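Local coordinates for protein HicB3 antitoxin (Yersinia pestis, PDB 4P78) that acts as the antitoxin of the HicA3-HicB3 toxin-antitoxin system, binding the HicA3 toxin and probably neutralising it, at the interface of chains A and B. Coordinates in Å, arbitrary orientation; residue numbers count along the deposited sequence, not the author numbering. Chains: chain A/B, HicB3 antitoxin.

The interface of chains A and B. Residues chain A 64, 67-68; chain B 7-9, 13-14, 76, 78.
B:Lys9, at the end of strand 2-9, reaches across to the short helix 63-67 of chain A and runs between A:His64 and A:Ile67 to A:Asp68. Its CB lies 4.0 Å from A:His64 NE2, at the tip of the imidazole. CG, anti to the carbonyl carbon (chi1 -64°), packs on the CG2 and CB of A:Ile67, the two side chains running antiparallel. CD sits over one face of the A:His64 ring, 3.8 Å from its centroid and displaced from the middle, a CH-pi contact. The chain then bends at chi3 (-69°), which carries CE alongside the carboxylate of A:Asp68, 3.3 Å from its OD1. NZ donates to both carboxylate oxygens of A:Asp68, 3.0 Å to OD2, the salt-bridge partner, and 3.1 Å to OD1, each through its syn lone pair. The ring under CD is also held at its edge, which should limit its rotation: A:His64 NE2 donates to the carbonyl O of B:Gly13 at 2.8 Å, nearly in the imidazole plane and on a lone pair, though bent to 131° at the hydrogen. Beside this polar side, A:Ile67 points into chain B. Its CD1 meets B:Ile7 CG2 at 3.7 Å and touches B:Phe14 CB, while B:Ile78 lies roughly perpendicular to it, CD1 against CA and CG1. A water links A:Asp68 OD1 and the A:Ile67 carbonyl to B:Gly76 O, 2.8 Å from the last. The patch thus joins the helix end of one antitoxin copy to the sheet of the other, and may help hold two HicB3 chains together in the toxin-antitoxin complex.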
ATOM      1  N   HIS A  64      -5.024  10.797   0.249  1.00 25.95           N
ATOM      2  CA  HIS A  64      -5.284  11.175   1.631  1.00 27.19           C
ATOM      3  C   HIS A  64      -6.282  10.260   2.324  1.00 27.74           C
ATOM      4  O   HIS A  64      -6.180  10.058   3.534  1.00 26.23           O
ATOM      5  CB  HIS A  64      -5.788  12.615   1.705  1.00 29.05           C
ATOM      6  CG  HIS A  64      -4.725  13.631   1.429  1.00 31.83           C
ATOM      7  ND1 HIS A  64      -4.800  14.931   1.879  1.00 32.49           N
ATOM      8  CD2 HIS A  64      -3.551  13.526   0.762  1.00 32.21           C
ATOM      9  CE1 HIS A  64      -3.723  15.590   1.489  1.00 36.73           C
ATOM     10  NE2 HIS A  64      -2.950  14.763   0.809  1.00 35.76           N
ATOM     11  N   ILE A  67      -4.210   7.176   3.465  1.00 25.80           N
ATOM     12  CA  ILE A  67      -3.225   7.554   4.476  1.00 24.83           C
ATOM     13  C   ILE A  67      -3.916   7.898   5.793  1.00 23.05           C
ATOM     14  O   ILE A  67      -3.367   7.664   6.860  1.00 24.57           O
ATOM     15  CB  ILE A  67      -2.357   8.739   3.991  1.00 21.44           C
ATOM     16  CG1 ILE A  67      -1.622   8.334   2.714  1.00 23.69           C
ATOM     17  CG2 ILE A  67      -1.355   9.173   5.066  1.00 25.03           C
ATOM     18  CD1 ILE A  67      -1.110   9.503   1.888  1.00 24.42           C
ATOM     19  N   ASP A  68      -5.135   8.428   5.717  1.00 27.19           N
ATOM     20  CA  ASP A  68      -5.889   8.744   6.933  1.00 28.92           C
ATOM     21  C   ASP A  68      -6.777   7.592   7.446  1.00 31.83           C
ATOM     22  O   ASP A  68      -7.417   7.736   8.487  1.00 31.87           O
ATOM     23  CB  ASP A  68      -6.757   9.988   6.707  1.00 29.89           C
ATOM     24  CG  ASP A  68      -5.955  11.284   6.762  1.00 37.29           C
ATOM     25  OD1 ASP A  68      -4.909  11.317   7.447  1.00 32.91           O
ATOM     26  OD2 ASP A  68      -6.375  12.270   6.119  1.00 38.73           O
TER
ATOM     27  N   ILE B   7       4.493   6.021   3.385  1.00 23.14           N
ATOM     28  CA  ILE B   7       3.728   7.047   2.666  1.00 23.58           C
ATOM     29  C   ILE B   7       3.123   8.083   3.607  1.00 23.73           C
ATOM     30  O   ILE B   7       2.467   7.728   4.587  1.00 22.88           O
ATOM     31  CB  ILE B   7       2.599   6.418   1.825  1.00 20.30           C
ATOM     32  CG1 ILE B   7       3.162   5.340   0.890  1.00 24.24           C
ATOM     33  CG2 ILE B   7       1.875   7.471   1.007  1.00 21.25           C
ATOM     34  CD1 ILE B   7       2.097   4.355   0.384  1.00 24.56           C
ATOM     35  N   PHE B   8       3.338   9.360   3.282  1.00 22.80           N
ATOM     36  CA  PHE B   8       2.859  10.487   4.072  1.00 23.19           C
ATOM     37  C   PHE B   8       2.078  11.478   3.201  1.00 23.05           C
ATOM     38  O   PHE B   8       2.297  11.565   1.996  1.00 24.72           O
ATOM     39  CB  PHE B   8       4.036  11.219   4.748  1.00 27.02           C
ATOM     40  CG  PHE B   8       4.929  10.317   5.565  1.00 26.74           C
ATOM     41  CD1 PHE B   8       4.696  10.137   6.919  1.00 20.67           C
ATOM     42  CD2 PHE B   8       6.009   9.665   4.974  1.00 22.57           C
ATOM     43  CE1 PHE B   8       5.508   9.302   7.679  1.00 25.59           C
ATOM     44  CE2 PHE B   8       6.833   8.826   5.727  1.00 23.02           C
ATOM     45  CZ  PHE B   8       6.584   8.643   7.079  1.00 24.30           C
ATOM     46  N   LYS B   9       1.188  12.241   3.832  1.00 24.11           N
ATOM     47  CA  LYS B   9       0.423  13.285   3.148  1.00 27.45           C
ATOM     48  C   LYS B   9       1.233  14.560   2.874  1.00 24.93           C
ATOM     49  O   LYS B   9       2.045  14.962   3.693  1.00 26.67           O
ATOM     50  CB  LYS B   9      -0.802  13.673   3.985  1.00 23.97           C
ATOM     51  CG  LYS B   9      -1.834  12.577   4.178  1.00 29.63           C
ATOM     52  CD  LYS B   9      -3.133  13.154   4.757  1.00 27.50           C
ATOM     53  CE  LYS B   9      -2.934  13.601   6.192  1.00 34.01           C
ATOM     54  NZ  LYS B   9      -4.163  14.239   6.736  1.00 42.53           N
ATOM     55  N   GLY B  13      -0.846  15.966  -2.318  1.00 33.00           N
ATOM     56  CA  GLY B  13      -0.909  14.549  -2.605  1.00 29.01           C
ATOM     57  C   GLY B  13      -0.167  13.789  -1.524  1.00 27.63           C
ATOM     58  O   GLY B  13      -0.575  13.795  -0.368  1.00 26.51           O
ATOM     59  N   PHE B  14       0.952  13.172  -1.891  1.00 24.06           N
ATOM     60  CA  PHE B  14       1.692  12.324  -0.965  1.00 24.47           C
ATOM     61  C   PHE B  14       3.167  12.372  -1.306  1.00 23.55           C
ATOM     62  O   PHE B  14       3.540  12.760  -2.414  1.00 23.83           O
ATOM     63  CB  PHE B  14       1.213  10.866  -1.059  1.00 24.06           C
ATOM     64  CG  PHE B  14       1.557  10.239  -2.370  1.00 22.94           C
ATOM     65  CD1 PHE B  14       0.716  10.406  -3.463  1.00 24.13           C
ATOM     66  CD2 PHE B  14       2.749   9.545  -2.539  1.00 21.84           C
ATOM     67  CE1 PHE B  14       1.041   9.874  -4.688  1.00 23.02           C
ATOM     68  CE2 PHE B  14       3.084   9.013  -3.767  1.00 23.12           C
ATOM     69  CZ  PHE B  14       2.229   9.186  -4.846  1.00 22.40           C
ATOM     70  N   GLY B  76       2.264  10.352  10.988  1.00 26.83           N
ATOM     71  CA  GLY B  76       1.013  10.002  10.343  1.00 26.30           C
ATOM     72  C   GLY B  76       1.171   9.312   9.000  1.00 27.86           C
ATOM     73  O   GLY B  76       0.385   9.552   8.088  1.00 25.00           O
ATOM     74  N   ILE B  78       1.685   5.748   6.430  1.00 23.46           N
ATOM     75  CA  ILE B  78       1.221   4.375   6.328  1.00 22.79           C
ATOM     76  C   ILE B  78       2.248   3.513   5.618  1.00 23.41           C
ATOM     77  O   ILE B  78       3.107   4.006   4.883  1.00 21.39           O
ATOM     78  CB  ILE B  78      -0.138   4.242   5.580  1.00 22.55           C
ATOM     79  CG1 ILE B  78      -0.080   4.936   4.214  1.00 22.98           C
ATOM     80  CG2 ILE B  78      -1.272   4.742   6.461  1.00 21.07           C
ATOM     81  CD1 ILE B  78      -1.202   4.511   3.248  1.00 22.31           C
TER
HETATM   82  O   HOH W   1      -2.338  10.047   8.706  1.00 39.35           O